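Local structure of SnoaL-like domain-containing protein (Kribbella flavida, 4GB5) at residues A[34-48]-A[132-144]. The protein is of unknown function but carries a SnoaL-like domain of the NTF2 clan, a fold whose curved sheet and helices commonly enclose a ligand-binding or catalytic pocket. Residues are numbered along the deposited sequence; the frame is centred on the assembly and turned at random.
Sequences RRVHTDPLTIDFESV and WRLSSVKLTASYQ
Val137 sits between two rings: its CG1 meets Phe45 CE1 at 4.0 Å, while CG2 reaches CE1 of His37, whose side chain crosses it at about a right angle. This is the parallel strand pair of the SnoaL-like, NTF2-type cone, where 41-44 runs beside 132-141 in the mixed sheet, their axes only 6° apart. Phe45 turns its edge to Leu139 CB, and farther along Leu139 CD2 packs on Val48 CG2 at 3.8 Å. The His37 ring is sandwiched between Val36 CG1 over its centre and Leu41 CD2, set toward the rim of the opposite face; Tyr61 meets it edge-to-face.

Four backbone bonds tie Thr42 and Asp44 to Ser135, Val137 and Leu139. On the other face the Asp44 carboxylate lies alongside the Lys138 chain, and its OD1 closes an Asx turn onto Glu46 N. A water joins that OD1 to Ser47 N and Leu139 O. In the conformer modelled here, Ser47 OG, anti to its own N (chi1 173°), accepts from Ala141 N at 2.9 Å.

At the far end Arg133 bends at chi2 (-66°), laying its guanidinium under Arg35 O and bringing NE to Arg34 O at 3.0 Å. Cut back to an alanine, this position is likely to leave the Arg34 carbonyl without its arginine donor and to open a gap against the Val36-His37 backbone. Leu134 O takes two donors from opposite faces of its plane: Thr38 N and, in the imidazole plane, His37 ND1, each at 3.2 Å.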
loop_
_atom_site.group_PDB
_atom_site.type_symbol
_atom_site.label_atom_id
_atom_site.label_comp_id
_atom_site.label_asym_id
_atom_site.label_seq_id
_atom_site.Cartn_x
_atom_site.Cartn_y
_atom_site.Cartn_z
ATOM N N ARG A 34 18.929 8.944 10.778
ATOM C CA ARG A 34 20.295 8.755 10.327
ATOM C C ARG A 34 20.484 7.532 9.446
ATOM O O ARG A 34 21.398 7.480 8.641
ATOM C CB ARG A 34 21.234 8.648 11.529
ATOM C CG ARG A 34 21.147 9.806 12.457
ATOM C CD ARG A 34 22.285 10.780 12.245
ATOM N NE ARG A 34 21.928 12.109 12.737
ATOM C CZ ARG A 34 22.391 13.251 12.241
ATOM N NH1 ARG A 34 23.255 13.257 11.221
ATOM N NH2 ARG A 34 21.982 14.398 12.766
ATOM N N ARG A 35 19.620 6.544 9.643
ATOM C CA ARG A 35 19.646 5.326 8.843
ATOM C C ARG A 35 18.927 5.480 7.523
ATOM O O ARG A 35 19.061 4.650 6.614
ATOM C CB ARG A 35 18.975 4.209 9.631
ATOM C CG ARG A 35 19.718 3.993 10.945
ATOM C CD ARG A 35 19.236 2.776 11.693
ATOM N NE ARG A 35 19.892 2.725 13.000
ATOM C CZ ARG A 35 21.083 2.183 13.246
ATOM N NH1 ARG A 35 21.773 1.595 12.280
ATOM N NH2 ARG A 35 21.576 2.217 14.481
ATOM N N VAL A 36 18.091 6.510 7.414
ATOM C CA VAL A 36 17.268 6.729 6.210
ATOM C C VAL A 36 17.700 7.857 5.287
ATOM O O VAL A 36 17.544 7.766 4.079
ATOM C CB VAL A 36 15.803 6.981 6.633
ATOM C CG1 VAL A 36 14.876 7.322 5.508
ATOM C CG2 VAL A 36 15.279 5.749 7.370
ATOM N N HIS A 37 18.209 8.925 5.887
ATOM C CA HIS A 37 18.497 10.185 5.183
ATOM C C HIS A 37 19.964 10.576 5.211
ATOM O O HIS A 37 20.736 10.198 6.114
ATOM C CB HIS A 37 17.689 11.302 5.874
ATOM C CG HIS A 37 16.202 11.160 5.700
ATOM N ND1 HIS A 37 15.605 11.246 4.461
ATOM C CD2 HIS A 37 15.201 10.974 6.591
ATOM C CE1 HIS A 37 14.303 11.063 4.591
ATOM N NE2 HIS A 37 14.024 10.918 5.872
ATOM N N THR A 38 20.342 11.345 4.204
ATOM C CA THR A 38 21.600 12.062 4.283
ATOM C C THR A 38 21.538 13.268 5.243
ATOM O O THR A 38 20.468 13.708 5.677
ATOM C CB THR A 38 22.003 12.594 2.892
ATOM O OG1 THR A 38 20.971 13.428 2.399
ATOM C CG2 THR A 38 22.223 11.475 1.869
ATOM N N ASP A 39 22.716 13.798 5.584
ATOM C CA ASP A 39 22.842 15.007 6.398
ATOM C C ASP A 39 23.826 15.888 5.657
ATOM O O ASP A 39 25.008 15.575 5.637
ATOM C CB ASP A 39 23.396 14.677 7.783
ATOM C CG ASP A 39 23.312 15.841 8.747
ATOM O OD1 ASP A 39 22.862 16.936 8.331
ATOM O OD2 ASP A 39 23.758 15.677 9.914
ATOM N N PRO A 40 23.359 17.003 5.078
ATOM C CA PRO A 40 21.993 17.514 5.138
ATOM C C PRO A 40 21.033 16.807 4.205
ATOM O O PRO A 40 21.430 15.945 3.440
ATOM C CB PRO A 40 22.171 18.987 4.761
ATOM C CG PRO A 40 23.355 18.986 3.827
ATOM C CD PRO A 40 24.267 17.922 4.365
ATOM N N LEU A 41 19.778 17.237 4.273
ATOM C CA LEU A 41 18.670 16.663 3.522
ATOM C C LEU A 41 17.936 17.798 2.808
ATOM O O LEU A 41 17.680 18.859 3.399
ATOM C CB LEU A 41 17.692 15.994 4.516
ATOM C CG LEU A 41 16.368 15.417 4.019
ATOM C CD1 LEU A 41 16.680 14.351 2.997
ATOM C CD2 LEU A 41 15.537 14.830 5.089
ATOM N N THR A 42 17.568 17.599 1.540
ATOM C CA THR A 42 16.708 18.539 0.868
ATOM C C THR A 42 15.249 18.121 1.005
ATOM O O THR A 42 14.928 16.956 0.811
ATOM C CB THR A 42 17.088 18.644 -0.604
ATOM O OG1 THR A 42 18.415 19.177 -0.682
ATOM C CG2 THR A 42 16.162 19.585 -1.325
ATOM N N ILE A 43 14.390 19.063 1.391
ATOM C CA ILE A 43 12.981 18.790 1.580
ATOM C C ILE A 43 12.102 19.777 0.831
ATOM O O ILE A 43 12.412 20.941 0.743
ATOM C CB ILE A 43 12.597 18.819 3.064
ATOM C CG1 ILE A 43 13.029 20.119 3.686
ATOM C CG2 ILE A 43 13.255 17.674 3.806
ATOM C CD1 ILE A 43 12.498 20.320 5.105
ATOM N N ASP A 44 11.014 19.273 0.264
ATOM C CA ASP A 44 10.056 20.093 -0.424
ATOM C C ASP A 44 8.668 19.563 -0.145
ATOM O O ASP A 44 8.210 18.540 -0.734
ATOM C CB ASP A 44 10.351 20.088 -1.921
ATOM C CG ASP A 44 9.327 20.882 -2.733
ATOM O OD1 ASP A 44 8.283 21.300 -2.175
ATOM O OD2 ASP A 44 9.558 21.040 -3.964
ATOM N N PHE A 45 7.974 20.242 0.758
ATOM C CA PHE A 45 6.594 19.912 1.087
ATOM C C PHE A 45 5.698 21.063 0.658
ATOM O O PHE A 45 4.591 21.247 1.141
ATOM C CB PHE A 45 6.464 19.660 2.602
ATOM C CG PHE A 45 7.339 18.524 3.089
ATOM C CD1 PHE A 45 7.084 17.220 2.700
ATOM C CD2 PHE A 45 8.420 18.760 3.933
ATOM C CE1 PHE A 45 7.896 16.164 3.129
ATOM C CE2 PHE A 45 9.243 17.703 4.354
ATOM C CZ PHE A 45 8.978 16.415 3.953
ATOM N N GLU A 46 6.193 21.869 -0.263
ATOM C CA GLU A 46 5.502 23.109 -0.648
ATOM C C GLU A 46 4.056 22.906 -1.093
ATOM O O GLU A 46 3.183 23.715 -0.778
ATOM C CB GLU A 46 6.286 23.827 -1.743
ATOM C CG GLU A 46 5.738 25.216 -2.024
ATOM C CD GLU A 46 6.626 26.023 -2.961
ATOM O OE1 GLU A 46 7.458 25.433 -3.690
ATOM O OE2 GLU A 46 6.482 27.269 -2.969
ATOM N N SER A 47 3.821 21.812 -1.815
ATOM C CA SER A 47 2.484 21.415 -2.283
ATOM C C SER A 47 1.460 21.262 -1.147
ATOM O O SER A 47 0.248 21.356 -1.368
ATOM C CB SER A 47 2.578 20.126 -3.100
ATOM O OG SER A 47 1.292 19.630 -3.445
ATOM N N VAL A 48 1.955 21.051 0.065
ATOM C CA VAL A 48 1.114 20.952 1.242
ATOM C C VAL A 48 1.274 22.147 2.162
ATOM O O VAL A 48 0.286 22.659 2.706
ATOM C CB VAL A 48 1.437 19.719 2.053
ATOM C CG1 VAL A 48 0.660 19.768 3.360
ATOM C CG2 VAL A 48 1.088 18.496 1.276
ATOM N N TRP A 132 22.349 2.941 1.047
ATOM C CA TRP A 132 21.493 3.932 0.402
ATOM C C TRP A 132 20.834 4.841 1.421
ATOM O O TRP A 132 20.380 4.378 2.491
ATOM C CB TRP A 132 20.452 3.265 -0.483
ATOM C CG TRP A 132 21.042 2.698 -1.748
ATOM C CD1 TRP A 132 21.478 1.405 -1.955
ATOM C CD2 TRP A 132 21.300 3.405 -2.977
ATOM N NE1 TRP A 132 21.978 1.278 -3.231
ATOM C CE2 TRP A 132 21.866 2.483 -3.884
ATOM C CE3 TRP A 132 21.054 4.718 -3.411
ATOM C CZ2 TRP A 132 22.222 2.841 -5.191
ATOM C CZ3 TRP A 132 21.421 5.079 -4.708
ATOM C CH2 TRP A 132 22.001 4.139 -5.578
ATOM N N ARG A 133 20.710 6.121 1.060
ATOM C CA ARG A 133 19.991 7.090 1.878
ATOM C C ARG A 133 19.184 8.025 0.995
ATOM O O ARG A 133 19.580 8.333 -0.138
ATOM C CB ARG A 133 21.001 7.984 2.668
ATOM C CG ARG A 133 21.859 7.265 3.736
ATOM C CD ARG A 133 21.022 6.747 4.884
ATOM N NE ARG A 133 21.843 6.177 5.955
ATOM C CZ ARG A 133 22.291 4.936 5.981
ATOM N NH1 ARG A 133 22.024 4.086 5.018
ATOM N NH2 ARG A 133 23.006 4.532 7.033
ATOM N N LEU A 134 18.063 8.489 1.518
ATOM C CA LEU A 134 17.236 9.452 0.814
ATOM C C LEU A 134 17.801 10.861 1.047
ATOM O O LEU A 134 17.840 11.350 2.185
ATOM C CB LEU A 134 15.781 9.382 1.306
ATOM C CG LEU A 134 14.992 8.115 1.004
ATOM C CD1 LEU A 134 13.619 8.146 1.608
ATOM C CD2 LEU A 134 14.885 7.916 -0.498
ATOM N N SER A 135 18.234 11.495 -0.033
ATOM C CA SER A 135 18.890 12.806 0.002
ATOM C C SER A 135 17.966 13.962 -0.342
ATOM O O SER A 135 18.271 15.098 -0.026
ATOM C CB SER A 135 20.073 12.829 -0.971
ATOM O OG SER A 135 19.629 12.424 -2.261
ATOM N N SER A 136 16.851 13.679 -1.002
ATOM C CA SER A 136 15.867 14.684 -1.291
ATOM C C SER A 136 14.478 14.071 -1.210
ATOM O O SER A 136 14.224 13.000 -1.783
ATOM C CB SER A 136 16.095 15.248 -2.702
ATOM O OG SER A 136 15.069 16.134 -3.062
ATOM N N VAL A 137 13.564 14.740 -0.509
ATOM C CA VAL A 137 12.173 14.311 -0.407
ATOM C C VAL A 137 11.289 15.415 -0.962
ATOM O O VAL A 137 11.429 16.591 -0.551
ATOM C CB VAL A 137 11.776 14.062 1.058
ATOM C CG1 VAL A 137 10.313 13.659 1.204
ATOM C CG2 VAL A 137 12.668 13.011 1.664
ATOM N N LYS A 138 10.416 15.061 -1.880
ATOM C CA LYS A 138 9.465 16.009 -2.416
ATOM C C LYS A 138 8.092 15.371 -2.450
ATOM O O LYS A 138 7.902 14.321 -3.068
ATOM C CB LYS A 138 9.842 16.458 -3.801
ATOM C CG LYS A 138 8.807 17.355 -4.447
ATOM C CD LYS A 138 9.270 17.785 -5.821
ATOM C CE LYS A 138 8.264 18.659 -6.565
ATOM N NZ LYS A 138 8.795 18.990 -7.949
ATOM N N LEU A 139 7.127 16.004 -1.785
ATOM C CA LEU A 139 5.806 15.517 -1.709
ATOM C C LEU A 139 4.916 16.429 -2.532
ATOM O O LEU A 139 4.874 17.610 -2.264
ATOM C CB LEU A 139 5.355 15.545 -0.260
ATOM C CG LEU A 139 3.875 15.324 0.017
ATOM C CD1 LEU A 139 3.506 13.928 -0.432
ATOM C CD2 LEU A 139 3.504 15.576 1.495
ATOM N N THR A 140 4.199 15.859 -3.489
ATOM C CA THR A 140 3.195 16.559 -4.305
ATOM C C THR A 140 1.816 15.973 -3.957
ATOM O O THR A 140 1.551 14.800 -4.210
ATOM C CB THR A 140 3.508 16.381 -5.793
ATOM O OG1 THR A 140 4.788 16.938 -6.122
ATOM C CG2 THR A 140 2.459 17.121 -6.644
ATOM N N ALA A 141 0.926 16.771 -3.376
ATOM C CA ALA A 141 -0.393 16.286 -3.010
ATOM C C ALA A 141 -1.355 16.319 -4.191
ATOM O O ALA A 141 -1.414 17.341 -4.899
ATOM C CB ALA A 141 -0.977 17.110 -1.890
ATOM N N SER A 142 -2.068 15.226 -4.417
ATOM C CA SER A 142 -3.149 15.233 -5.364
ATOM C C SER A 142 -4.464 15.663 -4.707
ATOM O O SER A 142 -5.329 16.222 -5.371
ATOM C CB SER A 142 -3.264 13.848 -5.984
ATOM O OG SER A 142 -3.505 12.945 -4.970
ATOM N N TYR A 143 -4.585 15.429 -3.401
ATOM C CA TYR A 143 -5.811 15.690 -2.675
ATOM C C TYR A 143 -5.494 15.715 -1.182
ATOM O O TYR A 143 -4.592 15.023 -0.714
ATOM C CB TYR A 143 -6.827 14.577 -2.964
ATOM C CG TYR A 143 -8.228 14.908 -2.578
ATOM C CD1 TYR A 143 -8.991 15.739 -3.388
ATOM C CD2 TYR A 143 -8.784 14.384 -1.453
ATOM C CE1 TYR A 143 -10.313 16.052 -3.063
ATOM C CE2 TYR A 143 -10.117 14.715 -1.096
ATOM C CZ TYR A 143 -10.848 15.527 -1.898
ATOM O OH TYR A 143 -12.160 15.832 -1.588
ATOM N N GLN A 144 -6.240 16.537 -0.445
ATOM C CA GLN A 144 -6.203 16.499 0.998
ATOM C C GLN A 144 -7.606 16.556 1.548
ATOM O O GLN A 144 -8.476 17.238 0.996
ATOM C CB GLN A 144 -5.445 17.686 1.570
ATOM C CG GLN A 144 -3.983 17.804 1.137
ATOM C CD GLN A 144 -3.268 18.901 1.888
ATOM O OE1 GLN A 144 -3.149 18.871 3.122
ATOM N NE2 GLN A 144 -2.787 19.878 1.151
HETATM O O HOH W 1 24.587 7.034 7.800
HETATM O O HOH W 2 5.901 20.120 -2.923
#